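Local coordinates for sigma-E factor negative regulatory protein (Escherichia coli, PDB 1OR7) that holds the extracytoplasmic-function sigma factor sigma-E inactive as its anti-sigma factor, until regulated intramembrane proteolysis releases the sigma factor, at residues S7-G12 with K31-Y36. Numbering follows the deposited sequence.
Sequences SALMDG and KTWESY
Met10 reaches across to Tyr36 and makes a Met-aromatic contact: its SD lies at the edge of the ring, 5.2 Å from the ring centroid and 75° off the ring normal. The sulfur also packs against the first side-chain carbon, Met10 SD to Tyr36 CB measuring 3.5 Å, and the two side chains cross at about a right angle. A bend at chi3 (-87°) brings the methyl over the tyrosine backbone, where Met10 CE sits 3.5 Å from Tyr36 O. Apolar contacts continue on the indole, with Trp33 CZ3 3.9 Å from Met10 CB; Leu9 CD2 approaches that same Trp33 CZ3 obliquely at 4.2 Å. Helix 3-10 is thereby packed against helix 27-44 within the N-terminal cytoplasmic domain of RseA, and Leu23 of helix 17-24 touches both Leu9 and Trp33. Replacing Met10 with an alanine would probably open a gap beside the Tyr36 ring edge, losing the sulfur and methyl contacts while the CB contact with Trp33 could remain. Two hydroxyls bond away from the interface: Tyr36 OH to an acidic side chain and Ser7 OG to a basic one, both on the chain of another protein. Past the methionine, helix 3-10 ends in a Schellman motif, with Gly12 at positive phi (75°) and Gly12 N donating to Leu9 O at 2.9 Å.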
ATOM      1  N   SER B   7       2.104 -13.962  -6.034  1.00 12.10           N
ATOM      2  CA  SER B   7       3.006 -13.052  -6.716  1.00 11.11           C
ATOM      3  C   SER B   7       2.428 -12.638  -8.067  1.00 10.89           C
ATOM      4  O   SER B   7       2.441 -11.475  -8.421  1.00 11.07           O
ATOM      5  CB  SER B   7       4.348 -13.729  -6.950  1.00 10.65           C
ATOM      6  OG  SER B   7       5.324 -12.797  -7.342  1.00  8.44           O
ATOM      7  N   ALA B   8       1.948 -13.589  -8.850  1.00 11.02           N
ATOM      8  CA  ALA B   8       1.356 -13.231 -10.143  1.00 11.00           C
ATOM      9  C   ALA B   8       0.110 -12.350  -9.997  1.00 11.46           C
ATOM     10  O   ALA B   8      -0.077 -11.363 -10.740  1.00  9.99           O
ATOM     11  CB  ALA B   8       1.058 -14.491 -10.984  1.00 10.70           C
ATOM     12  N   LEU B   9      -0.741 -12.689  -9.031  1.00 11.75           N
ATOM     13  CA  LEU B   9      -1.954 -11.921  -8.781  1.00 12.80           C
ATOM     14  C   LEU B   9      -1.674 -10.433  -8.459  1.00 12.88           C
ATOM     15  O   LEU B   9      -2.283  -9.533  -9.013  1.00 13.64           O
ATOM     16  CB  LEU B   9      -2.675 -12.558  -7.610  1.00 13.08           C
ATOM     17  CG  LEU B   9      -4.052 -12.039  -7.262  1.00 17.10           C
ATOM     18  CD1 LEU B   9      -5.030 -12.466  -8.324  1.00 18.44           C
ATOM     19  CD2 LEU B   9      -4.446 -12.597  -5.896  1.00 20.22           C
ATOM     20  N   MET B  10      -0.728 -10.167  -7.590  1.00 12.59           N
ATOM     21  CA  MET B  10      -0.456  -8.781  -7.218  1.00 14.29           C
ATOM     22  C   MET B  10       0.126  -7.983  -8.396  1.00 13.93           C
ATOM     23  O   MET B  10       0.163  -6.758  -8.353  1.00 13.75           O
ATOM     24  CB  MET B  10       0.499  -8.727  -6.068  1.00 14.48           C
ATOM     25  CG  MET B  10       1.894  -8.708  -6.568  1.00 20.43           C
ATOM     26  SD  MET B  10       2.991  -8.627  -5.071  1.00 32.92           S
ATOM     27  CE  MET B  10       3.118  -6.642  -4.700  1.00 23.86           C
ATOM     28  N   ASP B  11       0.546  -8.680  -9.445  1.00 12.78           N
ATOM     29  CA  ASP B  11       1.068  -8.033 -10.638  1.00 12.71           C
ATOM     30  C   ASP B  11       0.018  -7.917 -11.754  1.00 12.57           C
ATOM     31  O   ASP B  11       0.322  -7.479 -12.869  1.00 12.04           O
ATOM     32  CB  ASP B  11       2.236  -8.836 -11.183  1.00 11.93           C
ATOM     33  CG  ASP B  11       3.523  -8.629 -10.409  1.00 13.91           C
ATOM     34  OD1 ASP B  11       3.737  -7.521  -9.840  1.00 10.04           O
ATOM     35  OD2 ASP B  11       4.393  -9.528 -10.360  1.00 11.06           O
ATOM     36  N   GLY B  12      -1.185  -8.369 -11.473  1.00 12.35           N
ATOM     37  CA  GLY B  12      -2.264  -8.295 -12.436  1.00 12.77           C
ATOM     38  C   GLY B  12      -2.113  -9.326 -13.516  1.00 12.34           C
ATOM     39  O   GLY B  12      -2.779  -9.257 -14.545  1.00 13.12           O
ATOM     40  N   LYS B  31      -0.724 -12.475   4.840  1.00 12.94           N
ATOM     41  CA  LYS B  31       0.560 -11.943   5.309  1.00 13.67           C
ATOM     42  C   LYS B  31       1.500 -11.703   4.156  1.00 12.60           C
ATOM     43  O   LYS B  31       2.220 -10.705   4.116  1.00 12.56           O
ATOM     44  CB  LYS B  31       1.206 -12.900   6.318  1.00 14.12           C
ATOM     45  CG  LYS B  31       0.945 -12.501   7.735  1.00 17.14           C
ATOM     46  N   THR B  32       1.499 -12.626   3.205  1.00 12.46           N
ATOM     47  CA  THR B  32       2.345 -12.489   2.029  1.00 11.97           C
ATOM     48  C   THR B  32       1.892 -11.313   1.170  1.00 11.81           C
ATOM     49  O   THR B  32       2.720 -10.520   0.693  1.00 12.49           O
ATOM     50  CB  THR B  32       2.308 -13.804   1.257  1.00 11.83           C
ATOM     51  OG1 THR B  32       2.755 -14.867   2.123  1.00 12.46           O
ATOM     52  CG2 THR B  32       3.264 -13.783   0.124  1.00 13.23           C
ATOM     53  N   TRP B  33       0.592 -11.187   0.962  1.00 10.93           N
ATOM     54  CA  TRP B  33       0.073 -10.036   0.242  1.00 11.46           C
ATOM     55  C   TRP B  33       0.584  -8.757   0.890  1.00 10.60           C
ATOM     56  O   TRP B  33       0.997  -7.833   0.216  1.00  9.33           O
ATOM     57  CB  TRP B  33      -1.461 -10.057   0.284  1.00 12.17           C
ATOM     58  CG  TRP B  33      -2.227  -8.937  -0.407  1.00 11.12           C
ATOM     59  CD1 TRP B  33      -2.845  -7.888   0.199  1.00 12.65           C
ATOM     60  CD2 TRP B  33      -2.595  -8.858  -1.784  1.00 12.45           C
ATOM     61  NE1 TRP B  33      -3.528  -7.134  -0.719  1.00 12.02           N
ATOM     62  CE2 TRP B  33      -3.389  -7.706  -1.946  1.00 11.46           C
ATOM     63  CE3 TRP B  33      -2.313  -9.624  -2.899  1.00  9.79           C
ATOM     64  CZ2 TRP B  33      -3.884  -7.314  -3.154  1.00 13.01           C
ATOM     65  CZ3 TRP B  33      -2.809  -9.225  -4.113  1.00 14.14           C
ATOM     66  CH2 TRP B  33      -3.583  -8.081  -4.235  1.00 11.92           C
ATOM     67  N   GLU B  34       0.489  -8.689   2.210  1.00 10.34           N
ATOM     68  CA  GLU B  34       0.938  -7.515   2.950  1.00 10.57           C
ATOM     69  C   GLU B  34       2.437  -7.312   2.775  1.00 10.50           C
ATOM     70  O   GLU B  34       2.881  -6.203   2.435  1.00 10.71           O
ATOM     71  CB  GLU B  34       0.560  -7.687   4.429  1.00 10.39           C
ATOM     72  CG  GLU B  34       1.090  -6.648   5.385  1.00 14.36           C
ATOM     73  CD  GLU B  34       0.657  -6.933   6.822  1.00 20.53           C
ATOM     74  OE1 GLU B  34       1.234  -7.817   7.456  1.00 20.70           O
ATOM     75  OE2 GLU B  34      -0.287  -6.287   7.314  1.00 27.91           O
ATOM     76  N   SER B  35       3.220  -8.375   2.984  1.00 10.98           N
ATOM     77  CA  SER B  35       4.674  -8.247   2.870  1.00 11.85           C
ATOM     78  C   SER B  35       5.137  -7.826   1.478  1.00 10.83           C
ATOM     79  O   SER B  35       5.959  -6.934   1.351  1.00 10.42           O
ATOM     80  CB  SER B  35       5.370  -9.548   3.250  1.00 11.78           C
ATOM     81  OG  SER B  35       5.241  -9.694   4.611  1.00 16.01           O
ATOM     82  N   TYR B  36       4.596  -8.463   0.448  1.00 10.39           N
ATOM     83  CA  TYR B  36       4.992  -8.156  -0.934  1.00 10.28           C
ATOM     84  C   TYR B  36       4.608  -6.729  -1.345  1.00 10.42           C
ATOM     85  O   TYR B  36       5.339  -6.087  -2.088  1.00 10.17           O
ATOM     86  CB  TYR B  36       4.409  -9.165  -1.952  1.00  9.51           C
ATOM     87  CG  TYR B  36       4.991 -10.575  -1.922  1.00 11.33           C
ATOM     88  CD1 TYR B  36       6.015 -10.937  -1.048  1.00 12.44           C
ATOM     89  CD2 TYR B  36       4.473 -11.574  -2.751  1.00 15.07           C
ATOM     90  CE1 TYR B  36       6.518 -12.252  -1.016  1.00 12.11           C
ATOM     91  CE2 TYR B  36       4.982 -12.884  -2.728  1.00 12.62           C
ATOM     92  CZ  TYR B  36       5.997 -13.202  -1.868  1.00 13.82           C
ATOM     93  OH  TYR B  36       6.484 -14.488  -1.873  1.00 16.40           O
TER